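Local structure of phosphopantothenoylcysteine decarboxylase (Cryptococcus neoformans, 6EOA) at residues V38-G43 / S158-L163; P121-E126 / D153-S158. The protein binds flavin mononucleotide and, as a member of the homooligomeric flavin-containing Cys decarboxylase superfamily, probably decarboxylates phosphopantothenoylcysteine in coenzyme A biosynthesis. All coordinates share one frame; numbering follows the deposited sequence.

Contact 1 of 2, residues V38-G43 / S158-L163; sequences VLITSG and SLLRAL. With FMN (flavin mononucleotide), chain B; FMN (flavin mononucleotide), chain C.
I40 and L160 reach toward each other tip to tip, and V38 meets L159 in the same manner. The two pairs seat helix 155-162 on the first strand of a Rossmann-like parallel sheet, in which strand 35-41 runs between 63-69 and 133-139. The axes of the strand and helix segments come within 11.4 Å of each other, their directions 130° apart, and aliphatic side chains fill the span.

From CB outward, I40 meets the helix with both branches. Its CB already heads that way. I40 CG2 lies 3.8 Å from A156 CB, the methyl one turn before L160. The other branch, CG1, stands anti to the carbonyl carbon, and a fully extended second torsion (chi2 180°) carries CD1 straight out to the helix. There I40 CD1 sits 3.8 Å from L160 CG and about as far from L160 CD1, with L159 CD2 a little more distant at 4.3 Å. L159 CD2 is closer to V38, 3.7 Å from its CG1. V68 and V134, from the two flanking strands, also touch I40, so its side chain is enclosed in the apolar layer between sheet and helix.

Beyond T41 the strand gives way to the flavin pocket. S42 OG hydrogen-bonds to both P138 O and S140 N, tying the turn to the end of the neighbouring strand 133-139. On the helix, S158 OG is held by C152 O, and R161 reaches T185 of the second subunit through NH1. G43 grips one FMN with both of its backbone polar groups: its N donates to phosphate oxygen O2P (2.7 Å, 153° at the hydrogen), and its O accepts from ribityl O2', also at 2.7 Å.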
loop_
_atom_site.group_PDB
_atom_site.type_symbol
_atom_site.label_atom_id
_atom_site.label_comp_id
_atom_site.label_asym_id
_atom_site.label_seq_id
_atom_site.Cartn_x
_atom_site.Cartn_y
_atom_site.Cartn_z
ATOM N N VAL A 38 -17.459 7.172 15.395
ATOM C CA VAL A 38 -16.971 7.190 14.027
ATOM C C VAL A 38 -17.064 5.784 13.450
ATOM O O VAL A 38 -16.472 4.843 13.979
ATOM C CB VAL A 38 -15.520 7.699 13.932
ATOM C CG1 VAL A 38 -14.935 7.385 12.562
ATOM C CG2 VAL A 38 -15.464 9.190 14.208
ATOM N N LEU A 39 -17.828 5.639 12.374
ATOM C CA LEU A 39 -17.928 4.356 11.692
ATOM C C LEU A 39 -16.961 4.304 10.511
ATOM O O LEU A 39 -17.044 5.122 9.598
ATOM C CB LEU A 39 -19.357 4.108 11.214
ATOM C CG LEU A 39 -19.564 2.858 10.352
ATOM C CD1 LEU A 39 -19.425 1.576 11.178
ATOM C CD2 LEU A 39 -20.910 2.909 9.640
ATOM N N ILE A 40 -16.031 3.355 10.542
ATOM C CA ILE A 40 -15.145 3.139 9.407
ATOM C C ILE A 40 -15.643 1.950 8.604
ATOM O O ILE A 40 -15.784 0.847 9.136
ATOM C CB ILE A 40 -13.684 2.896 9.834
ATOM C CG1 ILE A 40 -13.141 4.092 10.613
ATOM C CG2 ILE A 40 -12.809 2.659 8.610
ATOM C CD1 ILE A 40 -11.699 3.913 11.067
ATOM N N THR A 41 -15.933 2.185 7.328
ATOM C CA THR A 41 -16.390 1.127 6.434
ATOM C C THR A 41 -15.307 0.839 5.406
ATOM O O THR A 41 -14.724 1.762 4.839
ATOM C CB THR A 41 -17.703 1.502 5.716
ATOM O OG1 THR A 41 -17.452 2.523 4.742
ATOM C CG2 THR A 41 -18.735 2.008 6.719
ATOM N N SER A 42 -15.025 -0.441 5.181
ATOM C CA SER A 42 -13.977 -0.829 4.244
ATOM C C SER A 42 -14.538 -1.697 3.119
ATOM O O SER A 42 -15.742 -1.948 3.059
ATOM C CB SER A 42 -12.847 -1.559 4.970
ATOM O OG SER A 42 -13.304 -2.767 5.554
ATOM N N GLY A 43 -13.658 -2.151 2.233
ATOM C CA GLY A 43 -14.072 -2.817 1.011
ATOM C C GLY A 43 -14.543 -4.253 1.137
ATOM O O GLY A 43 -14.059 -5.136 0.428
ATOM N N SER A 158 -5.067 6.757 8.707
ATOM C CA SER A 158 -4.465 7.900 9.385
ATOM C C SER A 158 -5.213 8.194 10.682
ATOM O O SER A 158 -4.602 8.519 11.704
ATOM C CB SER A 158 -4.460 9.137 8.482
ATOM O OG SER A 158 -3.421 9.060 7.522
ATOM N N LEU A 159 -6.536 8.072 10.636
ATOM C CA LEU A 159 -7.368 8.278 11.818
ATOM C C LEU A 159 -7.034 7.270 12.915
ATOM O O LEU A 159 -6.814 7.646 14.068
ATOM C CB LEU A 159 -8.852 8.184 11.457
ATOM C CG LEU A 159 -9.826 8.113 12.637
ATOM C CD1 LEU A 159 -9.638 9.300 13.574
ATOM C CD2 LEU A 159 -11.266 8.035 12.149
ATOM N N LEU A 160 -6.998 5.992 12.550
ATOM C CA LEU A 160 -6.687 4.932 13.506
ATOM C C LEU A 160 -5.284 5.086 14.087
ATOM O O LEU A 160 -5.077 4.895 15.284
ATOM C CB LEU A 160 -6.838 3.561 12.844
ATOM C CG LEU A 160 -8.281 3.101 12.622
ATOM C CD1 LEU A 160 -8.352 2.026 11.552
ATOM C CD2 LEU A 160 -8.881 2.600 13.923
ATOM N N ARG A 161 -4.328 5.444 13.233
ATOM C CA ARG A 161 -2.941 5.612 13.656
ATOM C C ARG A 161 -2.787 6.799 14.603
ATOM O O ARG A 161 -1.914 6.799 15.468
ATOM C CB ARG A 161 -2.032 5.796 12.440
ATOM C CG ARG A 161 -0.541 5.722 12.744
ATOM C CD ARG A 161 -0.112 4.298 13.094
ATOM N NE ARG A 161 1.148 3.932 12.446
ATOM C CZ ARG A 161 2.344 4.319 12.871
ATOM N NH1 ARG A 161 2.445 5.088 13.946
ATOM N NH2 ARG A 161 3.438 3.941 12.222
ATOM N N ALA A 162 -3.643 7.803 14.440
ATOM C CA ALA A 162 -3.533 9.038 15.211
ATOM C C ALA A 162 -4.300 8.993 16.528
ATOM O O ALA A 162 -4.154 9.891 17.353
ATOM C CB ALA A 162 -4.011 10.218 14.380
ATOM N N LEU A 163 -5.110 7.957 16.726
ATOM C CA LEU A 163 -5.935 7.857 17.931
ATOM C C LEU A 163 -5.126 7.899 19.223
ATOM O O LEU A 163 -3.956 7.523 19.251
ATOM C CB LEU A 163 -6.761 6.571 17.912
ATOM C CG LEU A 163 -7.983 6.523 17.002
ATOM C CD1 LEU A 163 -8.712 5.218 17.216
ATOM C CD2 LEU A 163 -8.901 7.702 17.267
HETATM N N1 FMN B . -12.356 -8.258 0.903
HETATM C C2 FMN B . -12.699 -8.674 2.175
HETATM O O2 FMN B . -11.834 -8.728 3.052
HETATM N N3 FMN B . -14.006 -9.035 2.455
HETATM C C4 FMN B . -14.974 -8.980 1.470
HETATM O O4 FMN B . -16.134 -9.300 1.731
HETATM C C4A FMN B . -14.631 -8.558 0.186
HETATM N N5 FMN B . -15.587 -8.497 -0.812
HETATM C C5A FMN B . -15.237 -8.072 -2.081
HETATM C C6 FMN B . -16.198 -8.003 -3.087
HETATM C C7 FMN B . -15.849 -7.576 -4.364
HETATM C C7M FMN B . -16.887 -7.507 -5.447
HETATM C C8 FMN B . -14.531 -7.215 -4.633
HETATM C C8M FMN B . -14.127 -6.754 -6.004
HETATM C C9 FMN B . -13.573 -7.283 -3.630
HETATM C C9A FMN B . -13.921 -7.710 -2.354
HETATM N N10 FMN B . -12.965 -7.772 -1.356
HETATM C C10 FMN B . -13.314 -8.197 -0.090
HETATM C "C1'" FMN B . -11.545 -7.386 -1.647
HETATM C "C2'" FMN B . -11.304 -5.938 -1.233
HETATM O "O2'" FMN B . -12.364 -5.106 -1.666
HETATM C "C3'" FMN B . -9.988 -5.438 -1.809
HETATM O "O3'" FMN B . -8.942 -6.134 -1.169
HETATM C "C4'" FMN B . -9.839 -3.937 -1.583
HETATM O "O4'" FMN B . -8.784 -3.426 -2.370
HETATM C "C5'" FMN B . -9.570 -3.654 -0.112
HETATM O "O5'" FMN B . -9.674 -2.270 0.127
HETATM P P FMN B . -9.930 -1.726 1.626
HETATM O O1P FMN B . -8.644 -1.848 2.411
HETATM O O2P FMN B . -11.015 -2.512 2.329
HETATM O O3P FMN B . -10.346 -0.282 1.531
HETATM N N1 FMN C . 1.521 12.077 8.574
HETATM C C2 FMN C . 2.660 12.109 9.355
HETATM O O2 FMN C . 3.237 11.057 9.635
HETATM N N3 FMN C . 3.141 13.320 9.826
HETATM C C4 FMN C . 2.491 14.500 9.518
HETATM O O4 FMN C . 2.929 15.570 9.939
HETATM C C4A FMN C . 1.342 14.470 8.727
HETATM N N5 FMN C . 0.680 15.641 8.408
HETATM C C5A FMN C . -0.455 15.602 7.618
HETATM C C6 FMN C . -1.122 16.780 7.290
HETATM C C7 FMN C . -2.264 16.742 6.496
HETATM C C7M FMN C . -2.983 18.014 6.148
HETATM C C8 FMN C . -2.737 15.519 6.028
HETATM C C8M FMN C . -3.969 15.451 5.172
HETATM C C9 FMN C . -2.072 14.345 6.354
HETATM C C9A FMN C . -0.932 14.382 7.148
HETATM N N10 FMN C . -0.269 13.210 7.468
HETATM C C10 FMN C . 0.863 13.249 8.257
HETATM C "C1'" FMN C . -0.780 11.893 6.966
HETATM C "C2'" FMN C . -0.036 11.495 5.695
HETATM O "O2'" FMN C . 0.073 12.592 4.809
HETATM C "C3'" FMN C . -0.752 10.344 5.003
HETATM O "O3'" FMN C . -0.627 9.202 5.821
HETATM C "C4'" FMN C . -0.143 10.080 3.631
HETATM O "O4'" FMN C . -0.984 9.235 2.876
HETATM C "C5'" FMN C . 1.231 9.442 3.783
HETATM O "O5'" FMN C . 1.881 9.423 2.534
HETATM P P FMN C . 3.488 9.274 2.462
HETATM O O1P FMN C . 3.855 7.839 2.766
HETATM O O2P FMN C . 4.179 10.181 3.456
HETATM O O3P FMN C . 3.926 9.640 1.069
#

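Contact 2 of 2, residues P121-E126 / D153-S158. With FMN (flavin mononucleotide), chain C.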
loop_
_atom_site.group_PDB
_atom_site.type_symbol
_atom_site.label_atom_id
_atom_site.label_comp_id
_atom_site.label_asym_id
_atom_site.label_seq_id
_atom_site.Cartn_x
_atom_site.Cartn_y
_atom_site.Cartn_z
ATOM N N PRO A 121 -7.278 23.040 9.789
ATOM C CA PRO A 121 -7.411 21.771 10.514
ATOM C C PRO A 121 -7.216 20.556 9.609
ATOM O O PRO A 121 -7.595 20.583 8.438
ATOM C CB PRO A 121 -8.843 21.826 11.055
ATOM C CG PRO A 121 -9.563 22.727 10.115
ATOM C CD PRO A 121 -8.557 23.768 9.715
ATOM N N ILE A 122 -6.620 19.505 10.161
ATOM C CA ILE A 122 -6.431 18.253 9.441
ATOM C C ILE A 122 -7.574 17.312 9.786
ATOM O O ILE A 122 -7.862 17.096 10.961
ATOM C CB ILE A 122 -5.089 17.595 9.796
ATOM C CG1 ILE A 122 -3.943 18.591 9.598
ATOM C CG2 ILE A 122 -4.878 16.339 8.965
ATOM C CD1 ILE A 122 -2.627 18.139 10.189
ATOM N N LEU A 123 -8.220 16.750 8.769
ATOM C CA LEU A 123 -9.466 16.012 8.969
ATOM C C LEU A 123 -9.337 14.831 9.935
ATOM O O LEU A 123 -10.151 14.695 10.851
ATOM C CB LEU A 123 -10.011 15.515 7.630
ATOM C CG LEU A 123 -11.337 14.754 7.711
ATOM C CD1 LEU A 123 -12.407 15.594 8.408
ATOM C CD2 LEU A 123 -11.807 14.323 6.329
ATOM N N HIS A 124 -8.324 13.985 9.751
ATOM C CA HIS A 124 -8.211 12.790 10.587
ATOM C C HIS A 124 -7.855 13.157 12.029
ATOM O O HIS A 124 -8.080 12.368 12.949
ATOM C CB HIS A 124 -7.191 11.796 10.004
ATOM C CG HIS A 124 -5.768 12.262 10.061
ATOM N ND1 HIS A 124 -5.105 12.763 8.961
ATOM C CD2 HIS A 124 -4.871 12.272 11.076
ATOM C CE1 HIS A 124 -3.867 13.075 9.300
ATOM N NE2 HIS A 124 -3.700 12.790 10.578
ATOM N N ILE A 125 -7.313 14.355 12.222
ATOM C CA ILE A 125 -7.067 14.867 13.568
ATOM C C ILE A 125 -8.382 15.326 14.191
ATOM O O ILE A 125 -8.675 15.011 15.343
ATOM C CB ILE A 125 -6.056 16.036 13.565
ATOM C CG1 ILE A 125 -4.684 15.558 13.083
ATOM C CG2 ILE A 125 -5.942 16.653 14.953
ATOM C CD1 ILE A 125 -4.121 14.395 13.877
ATOM N N GLU A 126 -9.177 16.060 13.417
ATOM C CA GLU A 126 -10.484 16.520 13.878
ATOM C C GLU A 126 -11.393 15.350 14.250
ATOM O O GLU A 126 -12.134 15.414 15.232
ATOM C CB GLU A 126 -11.160 17.380 12.809
ATOM C CG GLU A 126 -10.349 18.585 12.360
ATOM C CD GLU A 126 -10.113 19.588 13.476
ATOM O OE1 GLU A 126 -10.855 20.592 13.538
ATOM O OE2 GLU A 126 -9.178 19.381 14.281
ATOM N N ASP A 153 -1.879 5.387 4.665
ATOM C CA ASP A 153 -1.957 6.242 3.482
ATOM C C ASP A 153 -3.396 6.480 3.025
ATOM O O ASP A 153 -3.665 6.637 1.834
ATOM C CB ASP A 153 -1.125 5.655 2.327
ATOM C CG ASP A 153 -1.475 4.204 2.019
ATOM O OD1 ASP A 153 -2.480 3.690 2.555
ATOM O OD2 ASP A 153 -0.738 3.579 1.225
ATOM N N SER A 154 -4.318 6.512 3.978
ATOM C CA SER A 154 -5.706 6.856 3.688
ATOM C C SER A 154 -6.311 7.551 4.898
ATOM O O SER A 154 -5.713 7.551 5.972
ATOM C CB SER A 154 -6.514 5.608 3.324
ATOM O OG SER A 154 -6.637 4.747 4.443
ATOM N N LEU A 155 -7.488 8.146 4.726
ATOM C CA LEU A 155 -8.158 8.818 5.833
ATOM C C LEU A 155 -8.415 7.849 6.980
ATOM O O LEU A 155 -8.139 8.156 8.143
ATOM C CB LEU A 155 -9.476 9.440 5.368
ATOM C CG LEU A 155 -10.359 10.014 6.480
ATOM C CD1 LEU A 155 -9.616 11.094 7.262
ATOM C CD2 LEU A 155 -11.659 10.560 5.904
ATOM N N ALA A 156 -8.925 6.670 6.641
ATOM C CA ALA A 156 -9.301 5.672 7.636
ATOM C C ALA A 156 -8.116 5.237 8.494
ATOM O O ALA A 156 -8.219 5.145 9.718
ATOM C CB ALA A 156 -9.922 4.466 6.952
ATOM N N THR A 157 -6.986 4.972 7.848
ATOM C CA THR A 157 -5.825 4.442 8.551
ATOM C C THR A 157 -5.026 5.541 9.250
ATOM O O THR A 157 -4.374 5.288 10.264
ATOM C CB THR A 157 -4.909 3.677 7.594
ATOM O OG1 THR A 157 -4.642 4.491 6.449
ATOM C CG2 THR A 157 -5.581 2.385 7.132
ATOM N N SER A 158 -5.067 6.757 8.707
ATOM C CA SER A 158 -4.465 7.900 9.385
ATOM C C SER A 158 -5.213 8.194 10.682
ATOM O O SER A 158 -4.602 8.519 11.704
ATOM C CB SER A 158 -4.460 9.137 8.482
ATOM O OG SER A 158 -3.421 9.060 7.522
HETATM N N1 FMN C . 1.521 12.077 8.574
HETATM C C2 FMN C . 2.660 12.109 9.355
HETATM O O2 FMN C . 3.237 11.057 9.635
HETATM N N3 FMN C . 3.141 13.320 9.826
HETATM C C4 FMN C . 2.491 14.500 9.518
HETATM O O4 FMN C . 2.929 15.570 9.939
HETATM C C4A FMN C . 1.342 14.470 8.727
HETATM N N5 FMN C . 0.680 15.641 8.408
HETATM C C5A FMN C . -0.455 15.602 7.618
HETATM C C6 FMN C . -1.122 16.780 7.290
HETATM C C7 FMN C . -2.264 16.742 6.496
HETATM C C7M FMN C . -2.983 18.014 6.148
HETATM C C8 FMN C . -2.737 15.519 6.028
HETATM C C8M FMN C . -3.969 15.451 5.172
HETATM C C9 FMN C . -2.072 14.345 6.354
HETATM C C9A FMN C . -0.932 14.382 7.148
HETATM N N10 FMN C . -0.269 13.210 7.468
HETATM C C10 FMN C . 0.863 13.249 8.257
HETATM C "C1'" FMN C . -0.780 11.893 6.966
HETATM C "C2'" FMN C . -0.036 11.495 5.695
HETATM O "O2'" FMN C . 0.073 12.592 4.809
HETATM C "C3'" FMN C . -0.752 10.344 5.003
HETATM O "O3'" FMN C . -0.627 9.202 5.821
HETATM C "C4'" FMN C . -0.143 10.080 3.631
HETATM O "O4'" FMN C . -0.984 9.235 2.876
HETATM C "C5'" FMN C . 1.231 9.442 3.783
HETATM O "O5'" FMN C . 1.881 9.423 2.534
HETATM P P FMN C . 3.488 9.274 2.462
HETATM O O1P FMN C . 3.855 7.839 2.766
HETATM O O2P FMN C . 4.179 10.181 3.456
HETATM O O3P FMN C . 3.926 9.640 1.069
#
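H124 lays its imidazole against the side of helix 155-162, with one ring face over S158. This is a CH-pi contact: S158 CB stands 3.8 Å from the H124 ring centroid and 17° off the ring normal. The H124 CG lies between its own backbone N and carbonyl carbon (chi1 69°), which turns the ring toward that helix.

The apolar part belongs to L155. Its CD1 packs 3.7 Å from H124 CB, while its CD2 meets L123 CD2 at 3.8 Å, the two leucine side chains crossing at about a right angle. W106 touches both leucines from strand 105-106.

Flavin contacts come next. The FMN here also hydrogen-bonds to G43, T70 and S140 of the second subunit, so it sits across the subunit interface. I122 spreads over a face of its dimethylbenzene ring, with I122 CD1 3.5 Å from C6. H124 turns its CE1 edge onto that same flavin face, CE1 lying 3.7 Å from flavin C9.

Polar bonds gather at the start of helix 155-162. S154 is the N-cap, and its OG shares a 2.8 Å hydrogen bond with T157 OG1; L155 N is taken by D108 OD1. D153 just before it makes a salt bridge with K146 of the second subunit.

No hydrogen bond joins the two segments. Between them carbon packing holds the imidazole, a methylene over its face and a leucine methyl at its CB, and this probably helps set the angle at which its CE1 edge stands over the flavin.

How the contacts relate
Both contacts use helix 155-162 and share S158: L155 and S158 meet helix 123-130, L159 and L160 the strand. Contact 1 is the deeper, its centre about 7 Å from the centre of the chain, and is wholly aliphatic where helix meets sheet. Contact 2, about 14 Å from that centre, is also buried, but there helix meets helix and the flavin packs directly on H124, one of the residues that form the contact. Both reach the second subunit, and neither has a hydrogen bond between its own segments. The two layers touch directly: L159 CD1 packs 3.5 Å from H124 O, and A162 CB 4.0 Å from H124 CD2. Contact 1 additionally leads to a second FMN, at G43.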